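Local coordinates for SusD superfamily protein (Bacteroides thetaiotaomicron, PDB 3MCX) that is of uncharacterised function but binds zinc ions and, as a SusD-family protein, probably takes part in capturing glycans at the bacterial outer membrane, at residues Leu298-Leu301 with Asn302-Pro305; Val420-Asp423 with Tyr424-Asn427; Thr441-Ser445 with Asn446-Ile450. All coordinates share one frame; numbering follows the deposited sequence. Where two conformers were deposited one is given.

Interaction 1: residues Leu298-Leu301 with Asn302-Pro305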
ATOM      1  N   LEU A 298       7.121   0.068  18.963  1.00  6.55           N
ATOM      2  CA  LEU A 298       8.357   0.484  19.641  1.00  6.30           C
ATOM      3  C   LEU A 298       8.991  -0.696  20.347  1.00  6.32           C
ATOM      4  O   LEU A 298      10.206  -0.862  20.335  1.00  7.02           O
ATOM      5  CB  LEU A 298       8.121   1.676  20.595  1.00  6.06           C
ATOM      6  CG  LEU A 298       7.741   2.998  19.885  1.00  6.26           C
ATOM      7  CD1 LEU A 298       7.669   4.131  20.930  1.00  8.00           C
ATOM      8  CD2 LEU A 298       8.710   3.348  18.742  1.00  8.93           C
ATOM      9  N   ASN A 299       8.173  -1.527  20.982  1.00  6.95           N
ATOM     10  CA  ASN A 299       8.735  -2.710  21.670  1.00  6.36           C
ATOM     11  C   ASN A 299       9.429  -3.613  20.646  1.00  6.44           C
ATOM     12  O   ASN A 299      10.516  -4.147  20.908  1.00  6.25           O
ATOM     13  CB  ASN A 299       7.643  -3.489  22.410  1.00  7.45           C
ATOM     14  CG  ASN A 299       7.248  -2.861  23.749  1.00  7.96           C
ATOM     15  OD1 ASN A 299       7.885  -1.932  24.253  1.00 11.24           O
ATOM     16  ND2 ASN A 299       6.162  -3.371  24.313  1.00 12.31           N
ATOM     17  N   LEU A 300       8.806  -3.828  19.490  1.00  6.00           N
ATOM     18  CA  LEU A 300       9.403  -4.676  18.440  1.00  6.07           C
ATOM     19  C   LEU A 300      10.728  -4.092  17.978  1.00  6.88           C
ATOM     20  O   LEU A 300      11.730  -4.785  17.882  1.00  6.30           O
ATOM     21  CB  LEU A 300       8.457  -4.794  17.255  1.00  7.10           C
ATOM     22  CG  LEU A 300       9.012  -5.524  16.036  1.00  7.24           C
ATOM     23  CD1 LEU A 300       9.309  -6.989  16.318  1.00  9.58           C
ATOM     24  CD2 LEU A 300       8.030  -5.418  14.874  1.00  9.26           C
ATOM     25  N   LEU A 301      10.740  -2.798  17.665  1.00  6.52           N
ATOM     26  CA  LEU A 301      11.986  -2.164  17.182  1.00  6.71           C
ATOM     27  C   LEU A 301      13.086  -2.157  18.246  1.00  7.28           C
ATOM     28  O   LEU A 301      14.268  -2.333  17.938  1.00  6.67           O
ATOM     29  CB  LEU A 301      11.701  -0.738  16.708  1.00  7.50           C
ATOM     30  CG  LEU A 301      12.678  -0.154  15.688  1.00  9.08           C
ATOM     31  CD1 LEU A 301      12.704  -0.935  14.351  1.00 10.93           C
ATOM     32  CD2 LEU A 301      12.283   1.300  15.421  1.00 10.31           C
ATOM     33  N   ASN A 302      12.694  -2.026  19.509  1.00  6.93           N
ATOM     34  CA  ASN A 302      13.627  -2.040  20.614  1.00  6.77           C
ATOM     35  C   ASN A 302      14.227  -3.424  20.915  1.00  6.81           C
ATOM     36  O   ASN A 302      15.128  -3.534  21.751  1.00  6.69           O
ATOM     37  CB  ASN A 302      12.987  -1.426  21.880  1.00  7.18           C
ATOM     38  CG  ASN A 302      12.888   0.095  21.798  1.00 10.07           C
ATOM     39  OD1 ASN A 302      13.704   0.732  21.142  1.00 14.23           O
ATOM     40  ND2 ASN A 302      11.886   0.686  22.475  1.00 16.06           N
ATOM     41  N   GLU A 303      13.741  -4.472  20.231  1.00  6.21           N
ATOM     42  CA  GLU A 303      14.374  -5.795  20.362  1.00  6.51           C
ATOM     43  C   GLU A 303      15.819  -5.754  19.836  1.00  6.99           C
ATOM     44  O   GLU A 303      16.632  -6.595  20.215  1.00  8.43           O
ATOM     45  CB  GLU A 303      13.569  -6.914  19.671  1.00  6.46           C
ATOM     46  CG  GLU A 303      12.219  -7.132  20.316  1.00  6.62           C
ATOM     47  CD  GLU A 303      11.351  -8.167  19.636  1.00 10.35           C
ATOM     48  OE1 GLU A 303      11.818  -8.888  18.736  1.00 10.77           O
ATOM     49  OE2 GLU A 303      10.154  -8.256  19.998  1.00 14.26           O
ATOM     50  N   ASP A 304      16.117  -4.792  18.967  1.00  6.67           N
ATOM     51  CA  ASP A 304      17.495  -4.597  18.495  1.00  6.34           C
ATOM     52  C   ASP A 304      17.876  -3.119  18.592  1.00  6.27           C
ATOM     53  O   ASP A 304      17.478  -2.327  17.740  1.00  6.14           O
ATOM     54  CB  ASP A 304      17.676  -5.140  17.054  1.00  6.34           C
ATOM     55  CG  ASP A 304      19.091  -4.937  16.522  1.00  6.09           C
ATOM     56  OD1 ASP A 304      19.966  -4.490  17.297  1.00  6.83           O
ATOM     57  OD2 ASP A 304      19.304  -5.208  15.314  1.00  8.12           O
ATOM     58  N   PRO A 305      18.636  -2.742  19.630  1.00  7.49           N
ATOM     59  CA  PRO A 305      19.037  -1.334  19.768  1.00  8.05           C
ATOM     60  C   PRO A 305      19.965  -0.801  18.675  1.00  8.52           C
ATOM     61  O   PRO A 305      20.087   0.428  18.558  1.00  8.85           O
ATOM     62  CB  PRO A 305      19.743  -1.277  21.129  1.00  8.73           C
ATOM     63  CG  PRO A 305      19.565  -2.576  21.754  1.00 11.22           C
ATOM     64  CD  PRO A 305      19.010  -3.554  20.801  1.00  8.08           C
TER
HETATM   65  O   HOH W   1       9.539   0.328  23.687  1.00 26.73           O
HETATM   66  O   HOH W   2      10.975  -1.689  24.706  1.00 32.33           O

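Interaction 2: residues Val420-Asp423 with Tyr424-Asn427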
ATOM      1  N   VAL A 420       1.459  -3.822   5.903  1.00  8.08           N
ATOM      2  CA  VAL A 420       1.553  -4.749   7.027  1.00  8.71           C
ATOM      3  C   VAL A 420       0.255  -5.469   7.398  1.00  7.49           C
ATOM      4  O   VAL A 420       0.291  -6.648   7.764  1.00  7.91           O
ATOM      5  CB  VAL A 420       2.242  -4.062   8.241  1.00  8.51           C
ATOM      6  CG1 VAL A 420       1.948  -4.750   9.577  1.00  9.84           C
ATOM      7  CG2 VAL A 420       3.736  -3.968   7.949  1.00 10.68           C
ATOM      8  N   PHE A 421      -0.890  -4.809   7.296  1.00  7.09           N
ATOM      9  CA  PHE A 421      -2.170  -5.491   7.540  1.00  6.60           C
ATOM     10  C   PHE A 421      -2.282  -6.821   6.797  1.00  6.95           C
ATOM     11  O   PHE A 421      -2.682  -7.836   7.346  1.00  6.48           O
ATOM     12  CB  PHE A 421      -3.260  -4.525   7.068  1.00  7.22           C
ATOM     13  CG  PHE A 421      -4.692  -4.981   7.252  1.00  7.00           C
ATOM     14  CD1 PHE A 421      -5.130  -5.630   8.381  1.00  6.29           C
ATOM     15  CD2 PHE A 421      -5.652  -4.633   6.286  1.00  7.22           C
ATOM     16  CE1 PHE A 421      -6.454  -5.928   8.547  1.00  6.60           C
ATOM     17  CE2 PHE A 421      -6.962  -4.962   6.451  1.00  8.28           C
ATOM     18  CZ  PHE A 421      -7.368  -5.586   7.573  1.00  6.02           C
ATOM     19  N   TYR A 422      -1.931  -6.765   5.524  1.00  6.54           N
ATOM     20  CA  TYR A 422      -2.066  -7.936   4.631  1.00  6.80           C
ATOM     21  C   TYR A 422      -1.126  -9.065   5.026  1.00  6.42           C
ATOM     22  O   TYR A 422      -1.441 -10.240   4.812  1.00  7.78           O
ATOM     23  CB  TYR A 422      -1.870  -7.476   3.182  1.00  6.81           C
ATOM     24  CG  TYR A 422      -2.846  -6.389   2.854  1.00  5.64           C
ATOM     25  CD1 TYR A 422      -4.221  -6.670   2.797  1.00  7.31           C
ATOM     26  CD2 TYR A 422      -2.426  -5.065   2.757  1.00  7.20           C
ATOM     27  CE1 TYR A 422      -5.137  -5.703   2.558  1.00  7.79           C
ATOM     28  CE2 TYR A 422      -3.380  -4.043   2.538  1.00  8.38           C
ATOM     29  CZ  TYR A 422      -4.717  -4.380   2.452  1.00  7.73           C
ATOM     30  OH  TYR A 422      -5.680  -3.392   2.252  1.00  8.89           O
ATOM     31  N   ASP A 423       0.010  -8.726   5.648  1.00  7.35           N
ATOM     32  CA  ASP A 423       0.929  -9.746   6.206  1.00  7.73           C
ATOM     33  C   ASP A 423       0.205 -10.658   7.188  1.00  7.43           C
ATOM     34  O   ASP A 423       0.419 -11.870   7.203  1.00  7.39           O
ATOM     35  CB  ASP A 423       2.114  -9.108   6.942  1.00  7.61           C
ATOM     36  CG  ASP A 423       2.974  -8.235   6.071  1.00  9.33           C
ATOM     37  OD1 ASP A 423       2.711  -8.031   4.862  1.00  7.85           O
ATOM     38  OD2 ASP A 423       4.001  -7.750   6.623  1.00  8.99           O
ATOM     39  N   TYR A 424      -0.636 -10.079   8.046  1.00  7.74           N
ATOM     40  CA  TYR A 424      -1.392 -10.875   8.986  1.00  7.32           C
ATOM     41  C   TYR A 424      -2.460 -11.663   8.233  1.00  6.98           C
ATOM     42  O   TYR A 424      -2.601 -12.872   8.432  1.00  8.10           O
ATOM     43  CB  TYR A 424      -2.092  -9.992  10.017  1.00  6.85           C
ATOM     44  CG  TYR A 424      -1.170  -9.339  11.014  1.00  6.47           C
ATOM     45  CD1 TYR A 424      -0.550  -8.142  10.701  1.00  6.66           C
ATOM     46  CD2 TYR A 424      -0.940  -9.902  12.265  1.00  6.51           C
ATOM     47  CE1 TYR A 424       0.304  -7.536  11.624  1.00  6.58           C
ATOM     48  CE2 TYR A 424      -0.103  -9.296  13.171  1.00  7.87           C
ATOM     49  CZ  TYR A 424       0.485  -8.089  12.854  1.00  7.07           C
ATOM     50  OH  TYR A 424       1.340  -7.476  13.768  1.00  8.71           O
ATOM     51  N   LEU A 425      -3.202 -10.993   7.344  1.00  6.88           N
ATOM     52  CA  LEU A 425      -4.355 -11.628   6.701  1.00  6.92           C
ATOM     53  C   LEU A 425      -3.934 -12.865   5.915  1.00  6.83           C
ATOM     54  O   LEU A 425      -4.543 -13.938   6.058  1.00  7.35           O
ATOM     55  CB  LEU A 425      -5.075 -10.642   5.805  1.00  7.45           C
ATOM     56  CG  LEU A 425      -5.659  -9.390   6.481  1.00  8.21           C
ATOM     57  CD1 LEU A 425      -6.371  -8.492   5.457  1.00  8.43           C
ATOM     58  CD2 LEU A 425      -6.570  -9.766   7.679  1.00  7.95           C
ATOM     59  N   ARG A 426      -2.919 -12.722   5.062  1.00  6.84           N
ATOM     60  CA  ARG A 426      -2.557 -13.863   4.200  1.00  6.71           C
ATOM     61  C   ARG A 426      -1.931 -15.028   4.937  1.00  6.82           C
ATOM     62  O   ARG A 426      -1.862 -16.145   4.427  1.00  7.67           O
ATOM     63  CB  ARG A 426      -1.631 -13.447   3.056  1.00  7.29           C
ATOM     64  CG  ARG A 426      -0.256 -13.016   3.471  1.00  7.36           C
ATOM     65  CD  ARG A 426       0.642 -12.777   2.255  1.00  8.27           C
ATOM     66  NE  ARG A 426       1.878 -12.155   2.721  1.00  7.11           N
ATOM     67  CZ  ARG A 426       2.039 -10.839   2.885  1.00  8.56           C
ATOM     68  NH1 ARG A 426       1.091  -9.969   2.576  1.00  9.00           N
ATOM     69  NH2 ARG A 426       3.195 -10.389   3.357  1.00  9.40           N
ATOM     70  N   ASN A 427      -1.496 -14.773   6.174  1.00  6.70           N
ATOM     71  CA  ASN A 427      -0.962 -15.796   7.032  1.00  6.28           C
ATOM     72  C   ASN A 427      -1.932 -16.318   8.090  1.00  6.20           C
ATOM     73  O   ASN A 427      -1.567 -17.135   8.934  1.00  6.49           O
ATOM     74  CB  ASN A 427       0.364 -15.321   7.631  1.00  5.77           C
ATOM     75  CG  ASN A 427       1.459 -15.293   6.589  1.00  6.30           C
ATOM     76  OD1 ASN A 427       1.803 -16.367   6.056  1.00  6.27           O
ATOM     77  ND2 ASN A 427       1.946 -14.115   6.222  1.00  5.85           N
TER

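Interaction 3: residues Thr441-Ser445 with Asn446-Ile450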
ATOM      1  N   THR A 441     -11.272   3.394  22.750  1.00  5.84           N
ATOM      2  CA  THR A 441     -12.345   3.031  21.831  1.00  6.32           C
ATOM      3  C   THR A 441     -12.237   1.603  21.286  1.00  7.52           C
ATOM      4  O   THR A 441     -13.253   1.036  20.864  1.00  7.44           O
ATOM      5  CB  THR A 441     -12.382   3.994  20.622  1.00  6.81           C
ATOM      6  OG1 THR A 441     -11.063   4.123  20.074  1.00  7.44           O
ATOM      7  CG2 THR A 441     -12.945   5.365  21.033  1.00  6.09           C
ATOM      8  N   LEU A 442     -11.043   1.000  21.278  1.00  6.91           N
ATOM      9  CA  LEU A 442     -10.929  -0.403  20.814  1.00  7.08           C
ATOM     10  C   LEU A 442     -11.704  -1.360  21.727  1.00  8.02           C
ATOM     11  O   LEU A 442     -12.141  -2.422  21.278  1.00  7.18           O
ATOM     12  CB  LEU A 442      -9.483  -0.867  20.765  1.00  7.00           C
ATOM     13  CG  LEU A 442      -8.520  -0.092  19.873  1.00  6.99           C
ATOM     14  CD1 LEU A 442      -7.184  -0.816  19.721  1.00  7.16           C
ATOM     15  CD2 LEU A 442      -9.152   0.158  18.451  1.00  7.71           C
ATOM     16  N   LYS A 443     -11.863  -1.037  23.003  1.00  7.41           N
ATOM     17  CA  LYS A 443     -12.672  -1.858  23.907  1.00  8.54           C
ATOM     18  C   LYS A 443     -14.149  -1.808  23.516  1.00  9.14           C
ATOM     19  O   LYS A 443     -14.737  -2.843  23.266  1.00  8.69           O
ATOM     20  CB  LYS A 443     -12.468  -1.441  25.371  1.00  9.04           C
ATOM     21  CG  LYS A 443     -11.054  -1.747  25.802  1.00 11.91           C
ATOM     22  CD  LYS A 443     -10.691  -1.359  27.235  1.00 15.84           C
ATOM     23  CE  LYS A 443      -9.196  -1.646  27.499  1.00 17.52           C
ATOM     24  NZ  LYS A 443      -8.193  -0.719  26.835  1.00 19.35           N
ATOM     25  N   ALA A 444     -14.712  -0.603  23.396  1.00 10.38           N
ATOM     26  CA  ALA A 444     -16.134  -0.451  23.037  1.00 10.87           C
ATOM     27  C   ALA A 444     -16.422  -0.994  21.635  1.00  9.84           C
ATOM     28  O   ALA A 444     -17.495  -1.551  21.368  1.00 11.08           O
ATOM     29  CB  ALA A 444     -16.543   1.040  23.104  1.00 12.99           C
ATOM     30  N   SER A 445     -15.456  -0.883  20.734  1.00  8.11           N
ATOM     31  CA  SER A 445     -15.655  -1.348  19.352  0.50  8.41           C
ATOM     32  C   SER A 445     -15.210  -2.798  19.128  1.00  8.16           C
ATOM     33  O   SER A 445     -15.229  -3.295  18.007  1.00  8.14           O
ATOM     34  CB  SER A 445     -14.933  -0.427  18.364  0.50  8.51           C
ATOM     35  OG  SER A 445     -15.453   0.892  18.398  0.50 10.72           O
ATOM     36  N   ASN A 446     -14.779  -3.471  20.187  1.00  7.79           N
ATOM     37  CA  ASN A 446     -14.329  -4.875  20.066  1.00  8.02           C
ATOM     38  C   ASN A 446     -13.248  -5.037  19.012  1.00  7.79           C
ATOM     39  O   ASN A 446     -13.300  -5.903  18.139  1.00  8.05           O
ATOM     40  CB  ASN A 446     -15.512  -5.833  19.830  1.00  7.93           C
ATOM     41  CG  ASN A 446     -15.075  -7.300  19.777  1.00 13.34           C
ATOM     42  OD1 ASN A 446     -14.138  -7.719  20.481  1.00 12.80           O
ATOM     43  ND2 ASN A 446     -15.736  -8.088  18.907  1.00 14.83           N
ATOM     44  N   ALA A 447     -12.236  -4.189  19.083  1.00  6.44           N
ATOM     45  CA  ALA A 447     -11.180  -4.201  18.105  1.00  6.62           C
ATOM     46  C   ALA A 447      -9.803  -4.251  18.750  1.00  6.91           C
ATOM     47  O   ALA A 447      -8.807  -3.825  18.158  1.00  7.24           O
ATOM     48  CB  ALA A 447     -11.306  -2.973  17.125  1.00  6.96           C
ATOM     49  N   GLN A 448      -9.720  -4.839  19.932  1.00  7.12           N
ATOM     50  CA  GLN A 448      -8.411  -5.135  20.518  1.00  6.84           C
ATOM     51  C   GLN A 448      -7.765  -6.358  19.822  1.00  7.97           C
ATOM     52  O   GLN A 448      -6.546  -6.479  19.758  1.00  8.63           O
ATOM     53  CB  GLN A 448      -8.529  -5.381  22.011  1.00  7.54           C
ATOM     54  CG  GLN A 448      -8.925  -4.128  22.787  1.00  7.23           C
ATOM     55  CD  GLN A 448      -8.900  -4.380  24.268  1.00  7.72           C
ATOM     56  OE1 GLN A 448      -9.814  -5.004  24.816  1.00  9.48           O
ATOM     57  NE2 GLN A 448      -7.846  -3.934  24.925  1.00 12.44           N
ATOM     58  N   LYS A 449      -8.605  -7.273  19.354  1.00  6.93           N
ATOM     59  CA  LYS A 449      -8.158  -8.472  18.619  1.00  7.74           C
ATOM     60  C   LYS A 449      -9.028  -8.604  17.391  1.00  7.78           C
ATOM     61  O   LYS A 449     -10.262  -8.575  17.507  1.00  8.76           O
ATOM     62  CB  LYS A 449      -8.257  -9.754  19.463  1.00  7.73           C
ATOM     63  CG  LYS A 449      -7.750 -11.016  18.661  1.00 10.58           C
ATOM     64  CD  LYS A 449      -7.943 -12.338  19.337  1.00 15.06           C
ATOM     65  CE  LYS A 449      -9.412 -12.791  19.313  1.00 15.51           C
ATOM     66  NZ  LYS A 449      -9.661 -14.244  19.459  1.00 19.37           N
ATOM     67  N   ILE A 450      -8.393  -8.785  16.251  1.00  6.83           N
ATOM     68  CA  ILE A 450      -9.125  -9.032  14.976  1.00  7.51           C
ATOM     69  C   ILE A 450      -8.560 -10.306  14.355  1.00  6.32           C
ATOM     70  O   ILE A 450      -7.419 -10.320  13.929  1.00  7.30           O
ATOM     71  CB  ILE A 450      -9.042  -7.866  13.991  1.00  8.61           C
ATOM     72  CG1 ILE A 450      -9.433  -6.546  14.678  1.00  9.49           C
ATOM     73  CG2 ILE A 450      -9.940  -8.082  12.778  1.00 11.96           C
ATOM     74  CD1 ILE A 450      -8.200  -5.789  15.158  1.00 13.48           C
TER

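Interaction 1: residues Leu298-Leu301 with Asn302-Pro305
Two first torsions fold side chains of the segment 302-305 back onto the helix turn of 298-301: Asn-302 (chi1 -75°) and Glu-303 (chi1 -65°) each set CG beside their own backbone N, pointing back toward residues three and four positions earlier. The Asn-302 amide therefore lies over Leu-298 O, whose bond goes not to the amide but to Asn-302 N, at 2.9 Å. A water bridges the polar ends instead, taking a hydrogen from Asn-302 ND2 at 2.7 Å and giving one to Asn-299 OD1 at 2.9 Å; a second water links the same two groups, with its bond to Asn-302 ND2 weak. Asparagine suits both positions, since this face is exposed and one amide can offer N-H while the other offers oxygen.

Glu-303 runs extended beyond CG, placing its carboxylate against a methyl of Leu-300, with OE1 4.0 Å from Leu-300 CD1. Its charge is answered by Lys-408 of helix 403-414, the helix against which Leu-300 and Leu-301 also pack. Two backbone bonds follow: Glu-303 N meets Leu-300 O at 3.1 Å, and Asp-304 N meets Leu-301 O at 3.2 Å, closing a type I beta turn. The end of the Asp-304 side chain leads away from the helix, OD2 bonding Thr-389 OG1 and OD1 bonding Lys-306 N, and it comes within about 4 Å of the side chain of Asp-391, which binds zinc together with Ser-393.

Water thus joins the exposed amides of Asn-299 and Asn-302 where the helix gives way to the turn, while the leucines stay inside. A carboxylate so near the carbonyl end of a helix would probably be unfavourable by itself, so the salt bridge from Glu-303 to Lys-408 is likely to offset that cost while tying the turn to its neighbouring helix.

Interaction 2: residues Val420-Asp423 with Tyr424-Asn427
Leu-425 lays its CD1 methyl over one face of the Phe-421 ring, 3.8 Å from the ring centroid and 14° off the ring normal, a CH-pi contact one helical turn apart. The same methyl reaches Tyr-422 CD1 at 3.9 Å, so one methyl touches both aromatic neighbours. Elsewhere round the helix, Val-420 CG1 sits at the edge of the Tyr-424 ring, 3.8 Å from CE1.

The polar side is carried by Asp-423 and Arg-426. Arg-426 CG lies between its backbone N and carbonyl carbon (chi1 68°), which directs the extended chain back along the helix, and the turn at its last torsion lays one guanidinium face over Asp-423 CA. Arg-426 NH2 then forms a salt bridge with Asp-423 OD1 at 2.8 Å, coming from above the carboxylate plane. Both charges have second partners, Arg-410 for Asp-423 OD2 and Glu-365 for Arg-426 NE, as suits ionic groups that are buried.

Asn-427 ND2 meets Asp-423 O, four residues back, at 2.9 Å, and also bonds Glu-365. Side-chain pairing at i to i+3 and i to i+4 is that of an alpha helix; here the short helix 420-426 lies inside the mainly helical SusD-family fold, its apolar side chains and its charges both paired.

Interaction 3: residues Thr441-Ser445 with Asn446-Ile450
Leu-442 O receives the shortest backbone bond here, from Ala-447 N at 2.8 Å, almost straight (176°) and in the carbonyl plane. Beside it Asn-446 N bonds Lys-443 O at 3.1 Å. The chain leaves the helical conformation at Asn-446, whose positive phi (55°) is one that asparagine tolerates better than most residues with a side chain.

Leucine and alanine suit the inner side of this turn: Leu-442 CD2 touches Ala-447 CB at 4.0 Å, and the small methyl fits close to the branched end. Gln-448 lies further along, its CG 3.9 Å from Leu-442 CB and its amide across the Lys-443 chain, where OE1 comes 3.6 Å from Lys-443 CG. The lysine ammonium itself turns to Glu-440. Were Gln-448 replaced by an alanine, Leu-442 CB and the Lys-443 methylenes would probably lose the CG and the amide packed on them, though Glu-440 would still hold the ammonium.

Beyond the turn, Ile-450 pairs through its backbone with Ile-431 in a two-stranded antiparallel sheet. Paired 6→1 and 5→2 bonds around a residue of positive phi are the signature of a Schellman motif, here leading from helix 441-444 towards strand 449-450.

In the fold
Interaction 2 is the buried one, its centre about 12 Å from that of the chain, whereas interactions 1 and 3 are only partly buried, the centre of each about 24 Å from the chain's centre. That difference shows in their chemistry: aromatic packing and doubly partnered charges in interaction 2, water bridges in interaction 1, and mainly backbone bonds in interaction 3. Shared neighbours connect them even though none touches another. Helix 403-414 packs against interaction 1 and also supplies Arg-410 and Arg-411 to interaction 2. Strand 431-432 contacts Phe-421 and Tyr-424 through Ile-431 and pairs with strand 449-450 of interaction 3. Of the three, interaction 1 alone lies beside a zinc-binding residue.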